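Thymidylate synthase ThyX (Streptomyces cacaoi subsp. asoensis, PDB 4P5A) probably catalyses the FAD-dependent reductive methylation of UMP and dUMP, with methylenetetrahydrofolate as methyl donor, as a homotetramer. Local coordinates at residues Arg162-Ala165 with Arg166-Leu169; Glu95-Tyr99 with Arg100-Ala104. All coordinates share one frame; numbering follows the deposited sequence.

Interaction 1 (Arg162-Ala165 with Arg166-Leu169); sequences REIA and RLVL. With 5BU (5-bromo-uridine-5'-monophosphate), chain G.
Arg-166 folds back over the last turn of the short helix 162-165, a local contact where that helix runs on into the 3-10 turn 166-168. The turn leads towards strand 174-181. Backbone bonds join the two parts. Arg-166 N donates to Arg-162 O at 3.1 Å, the i to i+4 bond of an alpha-helix. Leu-167 N then reaches Ile-164 O at 3.0 Å, an i to i+3 bond, with the donor well above the carbonyl plane. Val-168 N to Ala-165 O repeats that spacing but is weak. The helix therefore tightens as it ends.

The side chain of Arg-166 starts with CG between the backbone N and the carbonyl carbon (chi1 55°) and bends at chi2 (71°). Chi1 lays CG against Arg-162 O, and the bend at chi2 then brings Arg-166 NE to Glu-163 O at 3.0 Å. This bond is clearly bent, 136° at the hydrogen. Beyond NE the guanidinium points its other edge at the phosphate of 5-bromo-UMP. Arg-166 NH2 donates to 5-bromo-UMP OP2 at 2.8 Å, and OP2 lies in the guanidinium plane. Arg-166 NH1 donates to 5-bromo-UMP OP1 at 3.1 Å and more weakly to OP2. Leu-167 sets CD1 against Glu-163 O at 3.5 Å, while its CD2 meets Ile-164 CD1 at 4.4 Å.

The second subunit closes over this turn. Its Gln-206 bonds both Glu-163 O and Arg-166 NH2, and its Arg-113 forms a salt bridge with Glu-163 OE1. Glu-163 O thus receives a bond from each of two side chains. With NE tied to the backbone and two nitrogens on the phosphate, the guanidinium is limited in rotation, and its positive charge probably offsets the phosphate charge in this buried nucleotide site.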
loop_
_atom_site.group_PDB
_atom_site.type_symbol
_atom_site.label_atom_id
_atom_site.label_comp_id
_atom_site.label_asym_id
_atom_site.label_seq_id
_atom_site.Cartn_x
_atom_site.Cartn_y
_atom_site.Cartn_z
ATOM N N ARG B 162 -13.805 30.055 -3.625
ATOM C CA ARG B 162 -13.624 29.458 -2.296
ATOM C C ARG B 162 -12.315 28.719 -2.041
ATOM O O ARG B 162 -11.799 28.858 -0.936
ATOM C CB ARG B 162 -14.910 28.799 -1.810
ATOM C CG ARG B 162 -15.274 27.796 -2.581
ATOM C CD ARG B 162 -16.759 27.373 -2.304
ATOM N NE ARG B 162 -16.953 26.617 -3.540
ATOM C CZ ARG B 162 -17.827 26.946 -4.489
ATOM N NH1 ARG B 162 -17.870 26.257 -5.619
ATOM N NH2 ARG B 162 -18.664 27.966 -4.283
ATOM N N GLU B 163 -11.674 28.182 -3.093
ATOM C CA GLU B 163 -10.346 27.494 -2.908
ATOM C C GLU B 163 -9.204 28.486 -2.560
ATOM O O GLU B 163 -8.151 28.101 -1.986
ATOM C CB GLU B 163 -10.014 26.640 -4.162
ATOM C CG GLU B 163 -9.656 27.530 -5.387
ATOM C CD GLU B 163 -9.026 26.735 -6.536
ATOM O OE1 GLU B 163 -8.346 27.378 -7.386
ATOM O OE2 GLU B 163 -9.222 25.462 -6.612
ATOM N N ILE B 164 -9.397 29.791 -2.858
ATOM C CA ILE B 164 -8.407 30.759 -2.538
ATOM C C ILE B 164 -8.827 31.466 -1.262
ATOM O O ILE B 164 -7.944 31.761 -0.433
ATOM C CB ILE B 164 -8.249 31.796 -3.698
ATOM C CG1 ILE B 164 -7.533 31.177 -4.894
ATOM C CG2 ILE B 164 -7.641 33.132 -3.208
ATOM C CD1 ILE B 164 -6.032 30.922 -4.619
ATOM N N ALA B 165 -10.104 31.742 -1.066
ATOM C CA ALA B 165 -10.517 32.409 0.185
ATOM C C ALA B 165 -10.119 31.631 1.422
ATOM O O ALA B 165 -9.772 32.246 2.478
ATOM C CB ALA B 165 -12.004 32.686 0.219
ATOM N N ARG B 166 -10.169 30.289 1.340
ATOM C CA ARG B 166 -9.819 29.488 2.528
ATOM C C ARG B 166 -8.391 29.546 2.928
ATOM O O ARG B 166 -8.070 28.979 4.001
ATOM C CB ARG B 166 -10.245 28.053 2.414
ATOM C CG ARG B 166 -9.757 27.274 1.181
ATOM C CD ARG B 166 -8.248 26.982 1.258
ATOM N NE ARG B 166 -7.946 26.038 0.158
ATOM C CZ ARG B 166 -8.091 24.683 0.208
ATOM N NH1 ARG B 166 -8.469 24.078 1.329
ATOM N NH2 ARG B 166 -7.882 24.013 -0.909
ATOM N N LEU B 167 -7.532 30.185 2.117
ATOM C CA LEU B 167 -6.159 30.410 2.538
ATOM C C LEU B 167 -6.001 31.050 3.915
ATOM O O LEU B 167 -4.986 30.842 4.575
ATOM C CB LEU B 167 -5.417 31.212 1.498
ATOM C CG LEU B 167 -4.618 30.409 0.469
ATOM C CD1 LEU B 167 -5.506 29.327 -0.116
ATOM C CD2 LEU B 167 -4.250 31.482 -0.627
ATOM N N VAL B 168 -6.971 31.889 4.322
ATOM C CA VAL B 168 -6.828 32.608 5.587
ATOM C C VAL B 168 -7.286 31.811 6.815
ATOM O O VAL B 168 -7.079 32.271 7.967
ATOM C CB VAL B 168 -7.617 33.961 5.515
ATOM C CG1 VAL B 168 -6.942 34.828 4.393
ATOM C CG2 VAL B 168 -9.098 33.701 5.352
ATOM N N LEU B 169 -7.883 30.626 6.607
ATOM C CA LEU B 169 -8.482 29.854 7.759
ATOM C C LEU B 169 -7.409 29.024 8.448
ATOM O O LEU B 169 -6.484 28.493 7.771
ATOM C CB LEU B 169 -9.671 28.937 7.331
ATOM C CG LEU B 169 -10.834 29.707 6.662
ATOM C CD1 LEU B 169 -11.831 28.759 6.203
ATOM C CD2 LEU B 169 -11.494 30.576 7.681
HETATM P P 5BU G . -9.693 20.876 0.208
HETATM O OP1 5BU G . -10.124 21.413 1.514
HETATM O OP2 5BU G . -8.399 21.338 -0.309
HETATM O OP3 5BU G . -10.754 20.719 -0.783
HETATM O "O5'" 5BU G . -9.312 19.344 0.513
HETATM C "C5'" 5BU G . -10.174 18.580 1.370
HETATM C "C4'" 5BU G . -9.530 17.172 1.511
HETATM O "O4'" 5BU G . -9.722 16.447 0.191
HETATM C "C3'" 5BU G . -8.049 17.081 1.773
HETATM O "O3'" 5BU G . -7.775 15.773 2.446
HETATM C "C2'" 5BU G . -7.469 17.081 0.381
HETATM O "O2'" 5BU G . -6.232 16.459 0.424
HETATM C "C1'" 5BU G . -8.445 16.289 -0.457
HETATM N N1 5BU G . -8.552 16.987 -1.805
HETATM C C2 5BU G . -7.446 16.960 -2.648
HETATM O O2 5BU G . -6.483 16.262 -2.269
HETATM N N3 5BU G . -7.495 17.605 -3.857
HETATM C C4 5BU G . -8.627 18.292 -4.321
HETATM O O4 5BU G . -8.534 18.948 -5.363
HETATM C C5 5BU G . -9.700 18.286 -3.467
HETATM C C6 5BU G . -9.704 17.658 -2.249
HETATM BR BR 5BU G . -11.355 19.047 -4.033
#

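Interaction 2 (Glu95-Tyr99 with Arg100-Ala104); sequences ESARY and REVGA. With 5BU (5-bromo-uridine-5'-monophosphate), chain G.
Arg-100, Tyr-99 and Glu-95 bury the most surface in this local loop contact. Arg-100 N donates to Ser-96 O at 3.0 Å, which closes the turn. The Arg-100 side chain leaves with CG anti to the backbone N (chi1 -170°) and bends at chi3. Arg-100 NH2 then comes to Glu-95 OE1 at 3.5 Å, a long salt bridge. The carboxylate lies at the guanidinium edge, and the two planes are 86° apart. Arg-100 NH2 is almost equally far from the two carboxylate oxygens, Glu-95 OE2 being at 3.6 Å, so the bridge is probably modest in strength. A water lies over one guanidinium face, within hydrogen-bonding distance of Glu-101 O. Tyr-99 sets its ring obliquely beside Arg-100, with CD2 at 4.2 Å from Arg-100 CB.

Just past the turn, Val-102 CG2 packs on Ala-97 CB at 3.5 Å. Ser-96 OG accepts from Tyr-99 N, an ST motif. Ser-96 OG also donates to 5-bromo-UMP OP3 at 2.6 Å. Ala-97 N and Arg-98 N also point at the phosphate, donating to OP1 and OP3. Arg-98 bends at chi3 to carry NH1 to 5-bromo-UMP O4, on the base, at 2.7 Å.

The loop links strand 91-94 to strand 105-107. Glu-95 still pairs by backbone with Val-176 of strand 174-181. Further on, Val-102 N bonds Tyr-152 OH and Glu-101 OE1 bonds Gln-153, both on helix 131-157.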
loop_
_atom_site.group_PDB
_atom_site.type_symbol
_atom_site.label_atom_id
_atom_site.label_comp_id
_atom_site.label_asym_id
_atom_site.label_seq_id
_atom_site.Cartn_x
_atom_site.Cartn_y
_atom_site.Cartn_z
ATOM N N GLU B 95 -14.707 16.242 3.505
ATOM C CA GLU B 95 -15.408 17.368 2.927
ATOM C C GLU B 95 -14.394 18.335 2.410
ATOM O O GLU B 95 -13.352 18.546 3.002
ATOM C CB GLU B 95 -16.136 18.053 4.103
ATOM C CG GLU B 95 -17.251 18.942 3.628
ATOM C CD GLU B 95 -18.336 19.016 4.713
ATOM O OE1 GLU B 95 -19.388 18.272 4.635
ATOM O OE2 GLU B 95 -18.065 19.763 5.669
ATOM N N SER B 96 -14.701 18.940 1.274
ATOM C CA SER B 96 -13.770 19.809 0.611
ATOM C C SER B 96 -14.070 21.341 0.757
ATOM O O SER B 96 -15.163 21.740 0.507
ATOM C CB SER B 96 -13.846 19.451 -0.852
ATOM O OG SER B 96 -13.227 20.492 -1.648
ATOM N N ALA B 97 -13.044 22.133 1.074
ATOM C CA ALA B 97 -13.151 23.609 1.061
ATOM C C ALA B 97 -13.042 24.198 -0.310
ATOM O O ALA B 97 -13.442 25.366 -0.508
ATOM C CB ALA B 97 -12.090 24.221 2.025
ATOM N N ARG B 98 -12.460 23.474 -1.298
ATOM C CA ARG B 98 -12.576 23.954 -2.686
ATOM C C ARG B 98 -14.020 23.880 -3.120
ATOM O O ARG B 98 -14.458 24.730 -3.904
ATOM C CB ARG B 98 -11.768 23.013 -3.624
ATOM C CG ARG B 98 -10.243 23.025 -3.286
ATOM C CD ARG B 98 -9.586 22.165 -4.352
ATOM N NE ARG B 98 -9.594 22.868 -5.679
ATOM C CZ ARG B 98 -9.563 22.259 -6.869
ATOM N NH1 ARG B 98 -9.573 20.894 -6.951
ATOM N NH2 ARG B 98 -9.534 23.012 -7.997
ATOM N N TYR B 99 -14.766 22.880 -2.617
ATOM C CA TYR B 99 -16.102 22.550 -3.123
ATOM C C TYR B 99 -17.198 23.337 -2.375
ATOM O O TYR B 99 -18.140 23.798 -2.983
ATOM C CB TYR B 99 -16.389 21.071 -2.975
ATOM C CG TYR B 99 -17.670 20.611 -3.635
ATOM C CD1 TYR B 99 -17.693 20.243 -4.991
ATOM C CD2 TYR B 99 -18.876 20.509 -2.896
ATOM C CE1 TYR B 99 -18.950 19.772 -5.595
ATOM C CE2 TYR B 99 -20.085 20.073 -3.509
ATOM C CZ TYR B 99 -20.101 19.733 -4.832
ATOM O OH TYR B 99 -21.299 19.293 -5.412
ATOM N N ARG B 100 -17.040 23.534 -1.085
ATOM C CA ARG B 100 -18.142 24.099 -0.324
ATOM C C ARG B 100 -17.577 25.105 0.671
ATOM O O ARG B 100 -16.457 24.917 1.164
ATOM C CB ARG B 100 -18.852 22.999 0.449
ATOM C CG ARG B 100 -20.210 23.525 1.102
ATOM C CD ARG B 100 -21.243 22.410 1.405
ATOM N NE ARG B 100 -20.964 21.723 2.680
ATOM C CZ ARG B 100 -21.528 22.009 3.871
ATOM N NH1 ARG B 100 -22.444 22.979 3.982
ATOM N NH2 ARG B 100 -21.182 21.316 4.965
ATOM N N GLU B 101 -18.366 26.161 0.968
ATOM C CA GLU B 101 -17.944 27.136 1.982
ATOM C C GLU B 101 -17.777 26.475 3.337
ATOM O O GLU B 101 -18.534 25.576 3.714
ATOM C CB GLU B 101 -19.011 28.204 2.082
ATOM C CG GLU B 101 -18.787 29.240 3.141
ATOM C CD GLU B 101 -19.822 30.423 3.020
ATOM O OE1 GLU B 101 -19.994 31.138 4.056
ATOM O OE2 GLU B 101 -20.399 30.633 1.887
ATOM N N VAL B 102 -16.761 26.931 4.083
ATOM C CA VAL B 102 -16.416 26.285 5.309
ATOM C C VAL B 102 -17.263 26.948 6.402
ATOM O O VAL B 102 -17.450 28.202 6.389
ATOM C CB VAL B 102 -14.893 26.556 5.629
ATOM C CG1 VAL B 102 -14.481 25.968 7.060
ATOM C CG2 VAL B 102 -13.996 25.955 4.456
ATOM N N GLY B 103 -17.705 26.127 7.346
ATOM C CA GLY B 103 -18.445 26.589 8.548
ATOM C C GLY B 103 -17.547 27.264 9.550
ATOM O O GLY B 103 -16.298 27.081 9.560
ATOM N N ALA B 104 -18.163 27.985 10.478
ATOM C CA ALA B 104 -17.345 28.786 11.361
ATOM C C ALA B 104 -17.108 28.060 12.674
ATOM O O ALA B 104 -17.330 28.605 13.721
ATOM C CB ALA B 104 -18.010 30.178 11.619
HETATM P P 5BU G . -9.693 20.876 0.208
HETATM O OP1 5BU G . -10.124 21.413 1.514
HETATM O OP2 5BU G . -8.399 21.338 -0.309
HETATM O OP3 5BU G . -10.754 20.719 -0.783
HETATM O "O5'" 5BU G . -9.312 19.344 0.513
HETATM C "C5'" 5BU G . -10.174 18.580 1.370
HETATM C "C4'" 5BU G . -9.530 17.172 1.511
HETATM O "O4'" 5BU G . -9.722 16.447 0.191
HETATM C "C3'" 5BU G . -8.049 17.081 1.773
HETATM O "O3'" 5BU G . -7.775 15.773 2.446
HETATM C "C2'" 5BU G . -7.469 17.081 0.381
HETATM O "O2'" 5BU G . -6.232 16.459 0.424
HETATM C "C1'" 5BU G . -8.445 16.289 -0.457
HETATM N N1 5BU G . -8.552 16.987 -1.805
HETATM C C2 5BU G . -7.446 16.960 -2.648
HETATM O O2 5BU G . -6.483 16.262 -2.269
HETATM N N3 5BU G . -7.495 17.605 -3.857
HETATM C C4 5BU G . -8.627 18.292 -4.321
HETATM O O4 5BU G . -8.534 18.948 -5.363
HETATM C C5 5BU G . -9.700 18.286 -3.467
HETATM C C6 5BU G . -9.704 17.658 -2.249
HETATM BR BR 5BU G . -11.355 19.047 -4.033
HETATM O O HOH W 1 -18.594 23.022 4.625
#

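How the interactions relate
Interaction 1 is buried and faces the second subunit over most of its length. Interaction 2 is only partly buried, and its Glu-95 to Arg-100 bridge lies towards solvent. They meet at Arg-98. Arg-98 NE forms a 2.8 Å salt bridge with Glu-163 OE2, and Arg-98 O probably accepts from Arg-162 NE. Both hold the same nucleotide but in different ways. Interaction 1 gives one guanidinium to the phosphate. Interaction 2 gives backbone N-H groups and a serine hydroxyl to the phosphate and an arginine to the base. Helix 131-157 touches both, at Ala-165 in one and Glu-101 in the other.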